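Side-chain contacts in scarecrow-like protein 3 (PDB 6KPB), which probably acts as a GRAS-family transcription factor in plant development and binds zinc finger proteins of the IDD family, among them JACKDAW/IDD10: residues A[239-244]-A[339-344]; A[261-266]-A[332-337]; A[177-182]-A[253-258]; A[211-216]-A[227-232]. All blocks are in the same frame, centred on the assembly; numbering follows the deposited sequence.

Interaction 1 of 4, residues A[239-244]-A[339-344]; sequences LNVEQL and WGLSPK
Leu341, with Val241 and Leu244, forms a small apolar joint on the Rossmann-like sheet of the GRAS domain, where helix 330-340 of the crossover between parallel strands 251-257 and 345-351 gives out beside the short, weakly bonded helix 241-244. Along 339-344, Trp339 turns to the other side, its ring edge-to-face with Phe431, while its carbonyl O receives Ser342 N at 2.9 Å. Leu341 then makes the contact, its CA standing 8.2 Å from Val241 CA. Its CG lies anti to the carbonyl carbon (chi1 -65°), which directs the forked end at the short helix. Each branch has its own partner: CD2 meets Val241 CG1 at 3.5 Å, the two side chains sliding past each other in opposite directions, and CD1 meets Leu244 CD1 at 3.7 Å, these two crossing at about a right angle. Ser342 follows with positive phi, breaking the helical path; its OG hydrogen-bonds to Leu341 O at 2.6 Å from above the carbonyl plane, with a C=O...OG angle of 100°. At the end, Lys344 NZ forms a salt bridge with Glu164 OE2.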
loop_
_atom_site.group_PDB
_atom_site.type_symbol
_atom_site.label_atom_id
_atom_site.label_comp_id
_atom_site.label_asym_id
_atom_site.label_seq_id
_atom_site.Cartn_x
_atom_site.Cartn_y
_atom_site.Cartn_z
ATOM N N LEU A 239 20.437 16.311 -10.311
ATOM C CA LEU A 239 21.357 17.155 -9.560
ATOM C C LEU A 239 22.372 17.806 -10.494
ATOM O O LEU A 239 22.974 17.135 -11.337
ATOM C CB LEU A 239 22.068 16.320 -8.490
ATOM C CG LEU A 239 22.922 16.984 -7.402
ATOM C CD1 LEU A 239 24.338 17.276 -7.881
ATOM C CD2 LEU A 239 22.257 18.251 -6.886
ATOM N N ASN A 240 22.564 19.112 -10.340
ATOM C CA ASN A 240 23.577 19.864 -11.066
ATOM C C ASN A 240 24.643 20.362 -10.093
ATOM O O ASN A 240 24.382 20.552 -8.903
ATOM C CB ASN A 240 22.942 21.033 -11.828
ATOM C CG ASN A 240 22.489 20.647 -13.229
ATOM O OD1 ASN A 240 23.235 20.016 -13.979
ATOM N ND2 ASN A 240 21.269 21.032 -13.589
ATOM N N VAL A 241 25.860 20.549 -10.614
ATOM C CA VAL A 241 26.977 21.016 -9.790
ATOM C C VAL A 241 26.652 22.360 -9.142
ATOM O O VAL A 241 27.001 22.608 -7.979
ATOM C CB VAL A 241 28.267 21.081 -10.636
ATOM C CG1 VAL A 241 29.225 22.134 -10.074
ATOM C CG2 VAL A 241 28.948 19.718 -10.664
ATOM N N GLU A 242 25.954 23.237 -9.872
ATOM C CA GLU A 242 25.655 24.571 -9.357
ATOM C C GLU A 242 24.844 24.514 -8.068
ATOM O O GLU A 242 25.035 25.353 -7.179
ATOM C CB GLU A 242 24.919 25.389 -10.419
ATOM N N GLN A 243 23.956 23.524 -7.937
ATOM C CA GLN A 243 23.174 23.346 -6.716
ATOM C C GLN A 243 24.039 23.061 -5.491
ATOM O O GLN A 243 23.629 23.389 -4.374
ATOM C CB GLN A 243 22.164 22.214 -6.905
ATOM C CG GLN A 243 21.375 22.296 -8.201
ATOM C CD GLN A 243 20.112 21.465 -8.162
ATOM O OE1 GLN A 243 19.895 20.606 -9.014
ATOM N NE2 GLN A 243 19.259 21.730 -7.177
ATOM N N LEU A 244 25.222 22.461 -5.666
ATOM C CA LEU A 244 26.096 22.192 -4.529
ATOM C C LEU A 244 26.719 23.458 -3.953
ATOM O O LEU A 244 27.101 23.458 -2.778
ATOM C CB LEU A 244 27.197 21.211 -4.928
ATOM C CG LEU A 244 26.682 19.857 -5.412
ATOM C CD1 LEU A 244 27.816 18.969 -5.897
ATOM C CD2 LEU A 244 25.896 19.175 -4.306
ATOM N N TRP A 339 35.032 15.165 -10.540
ATOM C CA TRP A 339 36.451 15.465 -10.709
ATOM C C TRP A 339 36.684 16.962 -10.869
ATOM O O TRP A 339 37.612 17.520 -10.272
ATOM C CB TRP A 339 37.006 14.704 -11.913
ATOM C CG TRP A 339 38.493 14.820 -12.076
ATOM C CD1 TRP A 339 39.440 13.975 -11.573
ATOM C CD2 TRP A 339 39.205 15.837 -12.794
ATOM N NE1 TRP A 339 40.695 14.403 -11.930
ATOM C CE2 TRP A 339 40.579 15.545 -12.679
ATOM C CE3 TRP A 339 38.814 16.967 -13.519
ATOM C CZ2 TRP A 339 41.564 16.340 -13.264
ATOM C CZ3 TRP A 339 39.795 17.756 -14.100
ATOM C CH2 TRP A 339 41.152 17.437 -13.969
ATOM N N GLY A 340 35.841 17.633 -11.660
ATOM C CA GLY A 340 36.010 19.060 -11.871
ATOM C C GLY A 340 35.849 19.880 -10.608
ATOM O O GLY A 340 36.395 20.982 -10.505
ATOM N N LEU A 341 35.104 19.362 -9.629
ATOM C CA LEU A 341 34.968 20.054 -8.352
ATOM C C LEU A 341 36.249 20.019 -7.525
ATOM O O LEU A 341 36.309 20.680 -6.485
ATOM C CB LEU A 341 33.816 19.451 -7.547
ATOM C CG LEU A 341 32.418 19.619 -8.143
ATOM C CD1 LEU A 341 31.348 19.307 -7.106
ATOM C CD2 LEU A 341 32.235 21.021 -8.706
ATOM N N SER A 342 37.259 19.273 -7.971
ATOM C CA SER A 342 38.527 19.117 -7.273
ATOM C C SER A 342 38.356 18.715 -5.802
ATOM O O SER A 342 38.827 19.418 -4.906
ATOM C CB SER A 342 39.351 20.395 -7.370
ATOM O OG SER A 342 38.783 21.419 -6.579
ATOM N N PRO A 343 37.698 17.590 -5.519
ATOM C CA PRO A 343 37.618 17.147 -4.123
ATOM C C PRO A 343 38.969 16.646 -3.641
ATOM O O PRO A 343 39.745 16.063 -4.402
ATOM C CB PRO A 343 36.582 16.021 -4.166
ATOM C CG PRO A 343 36.701 15.471 -5.537
ATOM C CD PRO A 343 36.983 16.664 -6.414
ATOM N N LYS A 344 39.248 16.885 -2.360
ATOM C CA LYS A 344 40.485 16.375 -1.783
ATOM C C LYS A 344 40.410 14.872 -1.558
ATOM O O LYS A 344 41.442 14.192 -1.570
ATOM C CB LYS A 344 40.797 17.102 -0.476
ATOM C CG LYS A 344 42.225 17.613 -0.394
ATOM C CD LYS A 344 42.480 18.343 0.910
ATOM C CE LYS A 344 43.964 18.578 1.110
ATOM N NZ LYS A 344 44.240 19.330 2.362
#

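Interaction 2 of 4, residues A[261-266]-A[332-337]; sequences HTFLAS and DSFLNA
Phe263, in the 3-10 turn 261-264, and Phe334, on helix 330-340, are the residues of closest backbone approach, with 8.0 Å between their CA atoms, a separation spanned by two aromatic side chains that both set out toward the opposite segment. The rings form an offset stack: their centroids are 4.2 Å apart and their planes differ by 16°. The displacement can be read from the individual atoms. Phe263 CZ sits over the centre of the Phe334 ring, 3.4 Å above its plane, whereas Phe334 CG lies 3.5 Å above the Phe263 plane and out toward the rim. The slip also carries Phe334 CB over the Phe263 face, a CH-pi contact 4.1 Å from the centroid. On the helix, CG of Phe334 is anti to the backbone N (chi1 -170°), which carries the ring off the helix; the two side chains cross at about a right angle although their ring planes are nearly parallel. Replacing Phe334 with a leucine would probably leave the Phe263 face without its flat partner and let that ring shift. Around the pair, Phe263 also touches Leu236 and Thr331. Next to it, His261 hydrogen-bonds to Glu350 on strand 345-351 and to Glu414, while Leu264 and Leu335 pack on Arg425 and Ile426 of helix 419-428.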
loop_
_atom_site.group_PDB
_atom_site.type_symbol
_atom_site.label_atom_id
_atom_site.label_comp_id
_atom_site.label_asym_id
_atom_site.label_seq_id
_atom_site.Cartn_x
_atom_site.Cartn_y
_atom_site.Cartn_z
ATOM N N HIS A 261 26.224 3.234 -8.574
ATOM C CA HIS A 261 25.639 2.261 -9.494
ATOM C C HIS A 261 24.325 2.746 -10.094
ATOM O O HIS A 261 23.881 2.196 -11.107
ATOM C CB HIS A 261 25.430 0.920 -8.783
ATOM C CG HIS A 261 24.427 0.968 -7.673
ATOM N ND1 HIS A 261 24.782 0.869 -6.344
ATOM C CD2 HIS A 261 23.078 1.095 -7.692
ATOM C CE1 HIS A 261 23.697 0.939 -5.593
ATOM N NE2 HIS A 261 22.650 1.076 -6.388
ATOM N N THR A 262 23.697 3.757 -9.488
ATOM C CA THR A 262 22.465 4.316 -10.034
ATOM C C THR A 262 22.667 4.828 -11.457
ATOM O O THR A 262 21.779 4.693 -12.307
ATOM C CB THR A 262 21.963 5.436 -9.117
ATOM O OG1 THR A 262 21.326 4.864 -7.969
ATOM C CG2 THR A 262 20.987 6.352 -9.836
ATOM N N PHE A 263 23.838 5.394 -11.742
ATOM C CA PHE A 263 24.081 6.034 -13.028
ATOM C C PHE A 263 24.344 5.050 -14.161
ATOM O O PHE A 263 24.475 5.485 -15.310
ATOM C CB PHE A 263 25.258 7.004 -12.913
ATOM C CG PHE A 263 24.983 8.189 -12.035
ATOM C CD1 PHE A 263 25.212 8.126 -10.671
ATOM C CD2 PHE A 263 24.495 9.368 -12.574
ATOM C CE1 PHE A 263 24.959 9.216 -9.861
ATOM C CE2 PHE A 263 24.241 10.461 -11.769
ATOM C CZ PHE A 263 24.474 10.386 -10.412
ATOM N N LEU A 264 24.427 3.749 -13.882
ATOM C CA LEU A 264 24.642 2.772 -14.942
ATOM C C LEU A 264 23.387 2.498 -15.761
ATOM O O LEU A 264 23.458 1.743 -16.738
ATOM C CB LEU A 264 25.166 1.454 -14.359
ATOM C CG LEU A 264 26.535 1.458 -13.675
ATOM C CD1 LEU A 264 26.973 0.038 -13.352
ATOM C CD2 LEU A 264 27.577 2.148 -14.536
ATOM N N ALA A 265 22.252 3.085 -15.394
ATOM C CA ALA A 265 21.003 2.834 -16.092
ATOM C C ALA A 265 20.950 3.605 -17.408
ATOM O O ALA A 265 21.627 4.619 -17.595
ATOM C CB ALA A 265 19.811 3.211 -15.211
ATOM N N SER A 266 20.126 3.108 -18.325
ATOM C CA SER A 266 19.978 3.717 -19.643
ATOM C C SER A 266 19.244 5.052 -19.561
ATOM O O SER A 266 18.258 5.273 -20.265
ATOM C CB SER A 266 19.238 2.768 -20.589
ATOM O OG SER A 266 19.880 1.506 -20.649
ATOM N N ASP A 332 30.280 8.117 -16.254
ATOM C CA ASP A 332 31.482 8.863 -16.614
ATOM C C ASP A 332 31.268 10.362 -16.443
ATOM O O ASP A 332 32.108 11.058 -15.862
ATOM C CB ASP A 332 31.886 8.546 -18.055
ATOM C CG ASP A 332 32.076 7.061 -18.297
ATOM O OD1 ASP A 332 31.882 6.268 -17.350
ATOM O OD2 ASP A 332 32.418 6.687 -19.438
ATOM N N SER A 333 30.139 10.873 -16.941
ATOM C CA SER A 333 29.868 12.304 -16.845
ATOM C C SER A 333 29.764 12.750 -15.392
ATOM O O SER A 333 30.237 13.835 -15.033
ATOM C CB SER A 333 28.586 12.652 -17.603
ATOM O OG SER A 333 27.447 12.513 -16.769
ATOM N N PHE A 334 29.154 11.924 -14.539
ATOM C CA PHE A 334 29.021 12.294 -13.133
ATOM C C PHE A 334 30.371 12.271 -12.427
ATOM O O PHE A 334 30.698 13.194 -11.672
ATOM C CB PHE A 334 28.027 11.367 -12.434
ATOM C CG PHE A 334 27.653 11.816 -11.051
ATOM C CD1 PHE A 334 26.990 13.017 -10.855
ATOM C CD2 PHE A 334 27.973 11.046 -9.946
ATOM C CE1 PHE A 334 26.648 13.438 -9.585
ATOM C CE2 PHE A 334 27.632 11.461 -8.672
ATOM C CZ PHE A 334 26.970 12.659 -8.492
ATOM N N LEU A 335 31.172 11.229 -12.665
ATOM C CA LEU A 335 32.495 11.162 -12.053
ATOM C C LEU A 335 33.390 12.289 -12.552
ATOM O O LEU A 335 34.177 12.853 -11.784
ATOM C CB LEU A 335 33.135 9.803 -12.329
ATOM C CG LEU A 335 32.483 8.610 -11.626
ATOM C CD1 LEU A 335 33.113 7.305 -12.084
ATOM C CD2 LEU A 335 32.594 8.762 -10.116
ATOM N N ASN A 336 33.285 12.631 -13.838
ATOM C CA ASN A 336 34.039 13.769 -14.356
ATOM C C ASN A 336 33.528 15.077 -13.768
ATOM O O ASN A 336 34.317 15.990 -13.494
ATOM C CB ASN A 336 33.967 13.800 -15.883
ATOM C CG ASN A 336 34.544 15.078 -16.465
ATOM O OD1 ASN A 336 35.758 15.213 -16.616
ATOM N ND2 ASN A 336 33.670 16.023 -16.795
ATOM N N ALA A 337 32.212 15.190 -13.572
ATOM C CA ALA A 337 31.666 16.367 -12.905
ATOM C C ALA A 337 32.186 16.475 -11.479
ATOM O O ALA A 337 32.529 17.569 -11.015
ATOM C CB ALA A 337 30.138 16.322 -12.920
#

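Interaction 3 of 4, residues A[177-182]-A[253-258]; sequences PAQWLA and AVSSVL
Trp180 brings the benzo edge of its indole against the CB of Ser255, CH2 to CB at 3.7 Å, with the CB lying in the ring plane, so this is an edge contact. The polar half of the contact belongs to Gln179. Its side chain runs out extended, with CG anti to the backbone N (chi1 175°), and NE2 donates to Ser255 OG at 3.1 Å, the N-H...O angle being 144° and the hydroxyl tilted out of the amide plane. That same Gln179 lies along its neighbour, CG placed 3.6 Å above one face of the Trp180 indole. These two long side chains bridge a wide gap: the axes of helix 178-182 and strand 253-257 come no closer than 12.8 Å. The helix belongs to the beta-alpha-beta unit 166-171, 178-189, 196-203 of the Rossmann-like sheet, and the strand pairs in parallel with 166-171, which carries the predicted VHIID motif (Val-His-Val-Ile-Asp here). Trp180 is tied to that motif too, NE1 hydrogen-bonding to OD2 of its last residue, Asp171. Further along the strand, Val257 CG2 lies 4.2 Å from Gln179 NE2, and on the helix side Gln179 also touches Tyr150 and Thr153 of helix 145-160.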
loop_
_atom_site.group_PDB
_atom_site.type_symbol
_atom_site.label_atom_id
_atom_site.label_comp_id
_atom_site.label_asym_id
_atom_site.label_seq_id
_atom_site.Cartn_x
_atom_site.Cartn_y
_atom_site.Cartn_z
ATOM N N PRO A 177 21.973 10.659 9.859
ATOM C CA PRO A 177 22.876 11.657 10.455
ATOM C C PRO A 177 23.989 11.063 11.304
ATOM O O PRO A 177 24.903 11.806 11.685
ATOM C CB PRO A 177 21.931 12.518 11.304
ATOM C CG PRO A 177 20.783 11.624 11.615
ATOM C CD PRO A 177 20.609 10.744 10.409
ATOM N N ALA A 178 23.952 9.761 11.609
ATOM C CA ALA A 178 25.008 9.152 12.411
ATOM C C ALA A 178 26.367 9.216 11.729
ATOM O O ALA A 178 27.397 9.163 12.409
ATOM C CB ALA A 178 24.656 7.696 12.722
ATOM N N GLN A 179 26.392 9.330 10.399
ATOM C CA GLN A 179 27.659 9.391 9.680
ATOM C C GLN A 179 28.439 10.650 10.036
ATOM O O GLN A 179 29.658 10.596 10.238
ATOM C CB GLN A 179 27.405 9.326 8.175
ATOM C CG GLN A 179 28.647 9.503 7.320
ATOM C CD GLN A 179 28.352 9.364 5.840
ATOM O OE1 GLN A 179 27.220 9.570 5.401
ATOM N NE2 GLN A 179 29.367 9.006 5.063
ATOM N N TRP A 180 27.758 11.793 10.118
ATOM C CA TRP A 180 28.434 13.059 10.366
ATOM C C TRP A 180 28.427 13.475 11.832
ATOM O O TRP A 180 29.211 14.352 12.210
ATOM C CB TRP A 180 27.809 14.173 9.519
ATOM C CG TRP A 180 27.611 13.791 8.077
ATOM C CD1 TRP A 180 26.446 13.839 7.369
ATOM C CD2 TRP A 180 28.607 13.285 7.173
ATOM N NE1 TRP A 180 26.652 13.404 6.082
ATOM C CE2 TRP A 180 27.970 13.058 5.937
ATOM C CE3 TRP A 180 29.972 13.007 7.288
ATOM C CZ2 TRP A 180 28.651 12.564 4.825
ATOM C CZ3 TRP A 180 30.645 12.516 6.183
ATOM C CH2 TRP A 180 29.984 12.300 4.969
ATOM N N LEU A 181 27.565 12.878 12.659
ATOM C CA LEU A 181 27.612 13.164 14.089
ATOM C C LEU A 181 28.945 12.737 14.689
ATOM O O LEU A 181 29.516 13.448 15.525
ATOM C CB LEU A 181 26.451 12.471 14.805
ATOM C CG LEU A 181 25.054 13.062 14.607
ATOM C CD1 LEU A 181 23.993 12.131 15.170
ATOM C CD2 LEU A 181 24.955 14.434 15.251
ATOM N N ALA A 182 29.462 11.582 14.266
ATOM C CA ALA A 182 30.768 11.140 14.740
ATOM C C ALA A 182 31.883 12.025 14.197
ATOM O O ALA A 182 32.818 12.372 14.928
ATOM C CB ALA A 182 31.002 9.681 14.352
ATOM N N ALA A 253 35.263 17.239 0.268
ATOM C CA ALA A 253 35.199 15.787 0.324
ATOM C C ALA A 253 33.822 15.345 -0.146
ATOM O O ALA A 253 32.816 15.985 0.171
ATOM C CB ALA A 253 35.474 15.262 1.739
ATOM N N VAL A 254 33.783 14.257 -0.913
ATOM C CA VAL A 254 32.548 13.731 -1.485
ATOM C C VAL A 254 32.341 12.316 -0.962
ATOM O O VAL A 254 33.258 11.487 -1.024
ATOM C CB VAL A 254 32.583 13.749 -3.024
ATOM C CG1 VAL A 254 31.359 13.054 -3.595
ATOM C CG2 VAL A 254 32.668 15.179 -3.537
ATOM N N SER A 255 31.141 12.045 -0.450
ATOM C CA SER A 255 30.777 10.737 0.084
ATOM C C SER A 255 29.635 10.167 -0.743
ATOM O O SER A 255 28.554 10.763 -0.809
ATOM C CB SER A 255 30.376 10.837 1.556
ATOM O OG SER A 255 29.907 9.590 2.043
ATOM N N SER A 256 29.872 9.014 -1.364
ATOM C CA SER A 256 28.893 8.358 -2.231
ATOM C C SER A 256 28.598 6.977 -1.652
ATOM O O SER A 256 29.317 6.011 -1.920
ATOM C CB SER A 256 29.410 8.271 -3.664
ATOM O OG SER A 256 28.433 7.717 -4.527
ATOM N N VAL A 257 27.533 6.886 -0.863
ATOM C CA VAL A 257 27.136 5.643 -0.209
ATOM C C VAL A 257 26.025 5.021 -1.049
ATOM O O VAL A 257 24.880 5.482 -1.027
ATOM C CB VAL A 257 26.694 5.878 1.236
ATOM C CG1 VAL A 257 26.197 4.580 1.855
ATOM C CG2 VAL A 257 27.843 6.452 2.053
ATOM N N LEU A 258 26.373 3.972 -1.798
ATOM C CA LEU A 258 25.416 3.171 -2.568
ATOM C C LEU A 258 24.686 3.991 -3.628
ATOM O O LEU A 258 23.526 3.718 -3.943
ATOM C CB LEU A 258 24.399 2.484 -1.649
ATOM C CG LEU A 258 24.941 1.626 -0.507
ATOM C CD1 LEU A 258 23.804 0.886 0.190
ATOM C CD2 LEU A 258 25.998 0.653 -1.010
#

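Interaction 4 of 4, residues A[211-216]-A[227-232]; sequences QMAHRL and FQFNPV
The beta-alpha-beta unit 196-203, 206-223, 227-233 at the rim of the Rossmann-like sheet closes here, as Met212, Ala213 and Leu216 of the crossover helix pack on Phe227 and Phe229 of the returning strand. Segments 211-216 and 227-232 run antiparallel, at 177°, with their axes 9.3 Å apart. Alternate residues of the strand face the helix, and both phenylalanines are on that side. Phe229 is gripped at several points. Ala213 is small enough to let the ring in against the helix backbone: its CB meets Phe229 CD1 at 3.5 Å, and its CA stands over one face of the ring, displaced toward the rim. Met212 makes a Met-aromatic contact with the far end of this ring, SD to Phe229 CE2 being 3.9 Å; the sulfur approaches obliquely, 63° off the ring normal. Leu216 fills the angle between the two aromatic side chains, CD1 to Phe229 CD2 at 4.0 Å. With an alanine in place of Phe229, Met212 SD is likely to lose its aromatic partner and a gap to open against Ala213. On the other flank, Phe227 also touches Ile217 and Ala220 of the helix and Leu197 and Ile199 of the adjoining strand 196-203. Its CG is anti to the backbone N (chi1 165°), an outward course that brings the end of the ring to the helix, where Phe227 CZ touches Leu216 CB at 3.7 Å.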
loop_
_atom_site.group_PDB
_atom_site.type_symbol
_atom_site.label_atom_id
_atom_site.label_comp_id
_atom_site.label_asym_id
_atom_site.label_seq_id
_atom_site.Cartn_x
_atom_site.Cartn_y
_atom_site.Cartn_z
ATOM N N GLN A 211 15.280 16.319 9.477
ATOM C CA GLN A 211 15.747 15.604 10.661
ATOM C C GLN A 211 17.266 15.638 10.765
ATOM O O GLN A 211 17.815 15.853 11.851
ATOM C CB GLN A 211 15.241 14.163 10.644
ATOM C CG GLN A 211 13.731 14.033 10.744
ATOM C CD GLN A 211 13.281 12.593 10.883
ATOM O OE1 GLN A 211 12.100 12.283 10.732
ATOM N NE2 GLN A 211 14.223 11.703 11.175
ATOM N N MET A 212 17.965 15.427 9.647
ATOM C CA MET A 212 19.422 15.492 9.675
ATOM C C MET A 212 19.897 16.889 10.051
ATOM O O MET A 212 20.761 17.050 10.921
ATOM C CB MET A 212 20.002 15.078 8.325
ATOM C CG MET A 212 21.471 15.434 8.179
ATOM S SD MET A 212 22.274 14.624 6.791
ATOM C CE MET A 212 21.972 12.904 7.182
ATOM N N ALA A 213 19.335 17.914 9.406
ATOM C CA ALA A 213 19.722 19.288 9.706
ATOM C C ALA A 213 19.512 19.609 11.178
ATOM O O ALA A 213 20.390 20.184 11.832
ATOM C CB ALA A 213 18.932 20.258 8.827
ATOM N N HIS A 214 18.350 19.239 11.720
ATOM C CA HIS A 214 18.071 19.505 13.128
ATOM C C HIS A 214 19.071 18.799 14.034
ATOM O O HIS A 214 19.569 19.389 15.001
ATOM C CB HIS A 214 16.645 19.076 13.474
ATOM C CG HIS A 214 16.318 19.182 14.931
ATOM N ND1 HIS A 214 16.475 18.130 15.808
ATOM C CD2 HIS A 214 15.845 20.216 15.665
ATOM C CE1 HIS A 214 16.112 18.511 17.020
ATOM N NE2 HIS A 214 15.725 19.773 16.961
ATOM N N ARG A 215 19.385 17.538 13.735
ATOM C CA ARG A 215 20.281 16.784 14.604
ATOM C C ARG A 215 21.715 17.285 14.493
ATOM O O ARG A 215 22.431 17.336 15.493
ATOM C CB ARG A 215 20.220 15.292 14.269
ATOM C CG ARG A 215 20.705 14.384 15.387
ATOM C CD ARG A 215 19.635 13.377 15.781
ATOM N NE ARG A 215 20.211 12.163 16.352
ATOM C CZ ARG A 215 20.434 11.047 15.665
ATOM N NH1 ARG A 215 20.128 10.988 14.376
ATOM N NH2 ARG A 215 20.961 9.990 16.268
ATOM N N LEU A 216 22.146 17.657 13.286
ATOM C CA LEU A 216 23.521 18.113 13.106
ATOM C C LEU A 216 23.740 19.487 13.730
ATOM O O LEU A 216 24.757 19.716 14.396
ATOM C CB LEU A 216 23.881 18.127 11.621
ATOM C CG LEU A 216 23.912 16.765 10.923
ATOM C CD1 LEU A 216 24.512 16.885 9.530
ATOM C CD2 LEU A 216 24.671 15.739 11.753
ATOM N N PHE A 227 29.467 25.639 12.121
ATOM C CA PHE A 227 28.952 24.603 11.242
ATOM C C PHE A 227 27.793 25.147 10.424
ATOM O O PHE A 227 26.978 25.926 10.925
ATOM C CB PHE A 227 28.514 23.376 12.057
ATOM C CG PHE A 227 27.660 22.403 11.293
ATOM C CD1 PHE A 227 28.221 21.547 10.360
ATOM C CD2 PHE A 227 26.296 22.330 11.529
ATOM C CE1 PHE A 227 27.435 20.645 9.665
ATOM C CE2 PHE A 227 25.506 21.432 10.837
ATOM C CZ PHE A 227 26.076 20.588 9.905
ATOM N N GLN A 228 27.729 24.735 9.161
ATOM C CA GLN A 228 26.654 25.133 8.265
ATOM C C GLN A 228 26.168 23.910 7.507
ATOM O O GLN A 228 26.977 23.123 7.002
ATOM C CB GLN A 228 27.114 26.223 7.290
ATOM C CG GLN A 228 26.002 26.799 6.428
ATOM C CD GLN A 228 26.452 28.011 5.639
ATOM O OE1 GLN A 228 27.616 28.408 5.701
ATOM N NE2 GLN A 228 25.530 28.609 4.894
ATOM N N PHE A 229 24.851 23.744 7.444
ATOM C CA PHE A 229 24.223 22.669 6.690
ATOM C C PHE A 229 23.236 23.287 5.715
ATOM O O PHE A 229 22.276 23.944 6.133
ATOM C CB PHE A 229 23.518 21.676 7.617
ATOM C CG PHE A 229 22.799 20.568 6.893
ATOM C CD1 PHE A 229 21.481 20.722 6.497
ATOM C CD2 PHE A 229 23.441 19.372 6.611
ATOM C CE1 PHE A 229 20.817 19.710 5.833
ATOM C CE2 PHE A 229 22.779 18.355 5.947
ATOM C CZ PHE A 229 21.465 18.526 5.559
ATOM N N ASN A 230 23.472 23.082 4.421
ATOM C CA ASN A 230 22.535 23.520 3.400
ATOM C C ASN A 230 21.934 22.301 2.720
ATOM O O ASN A 230 22.667 21.512 2.103
ATOM C CB ASN A 230 23.211 24.439 2.376
ATOM C CG ASN A 230 24.437 23.816 1.738
ATOM O OD1 ASN A 230 25.084 22.947 2.321
ATOM N ND2 ASN A 230 24.767 24.265 0.531
ATOM N N PRO A 231 20.629 22.083 2.833
ATOM C CA PRO A 231 20.011 20.938 2.164
ATOM C C PRO A 231 19.829 21.191 0.677
ATOM O O PRO A 231 19.698 22.329 0.222
ATOM C CB PRO A 231 18.658 20.810 2.872
ATOM C CG PRO A 231 18.336 22.209 3.282
ATOM C CD PRO A 231 19.654 22.856 3.626
ATOM N N VAL A 232 19.832 20.099 -0.082
ATOM C CA VAL A 232 19.580 20.130 -1.517
ATOM C C VAL A 232 18.529 19.069 -1.810
ATOM O O VAL A 232 18.823 17.868 -1.760
ATOM C CB VAL A 232 20.850 19.890 -2.344
ATOM C CG1 VAL A 232 20.506 19.787 -3.821
ATOM C CG2 VAL A 232 21.858 21.008 -2.108
#

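Interactions 3 and 4 pack helices on strands of one Rossmann-like sheet, whereas 1 and 2 join helical segments and a turn beside it. Interactions 3 and 4 are the closest, with centres about 12 Å apart, and they pack directly: Leu181 CD2 lies 3.7 Å from Leu216 CD2, so the helices of successive crossovers touch. Interactions 1 and 2 share helix 330-340, and Val241 CG2 comes within 4.2 Å of Ala337 O. Interaction 1 also reaches the strands of the other two, through Pro343 CB to Val254 CG2 (4.1 Å) and Leu239 CD2 to Val232 CG1 (3.8 Å). Val254 points away from helix 178-182, which places interactions 1 and 3 on opposite faces of strand 251-257. Interactions 2 and 4 remain separate, their nearest atoms about 11 Å apart.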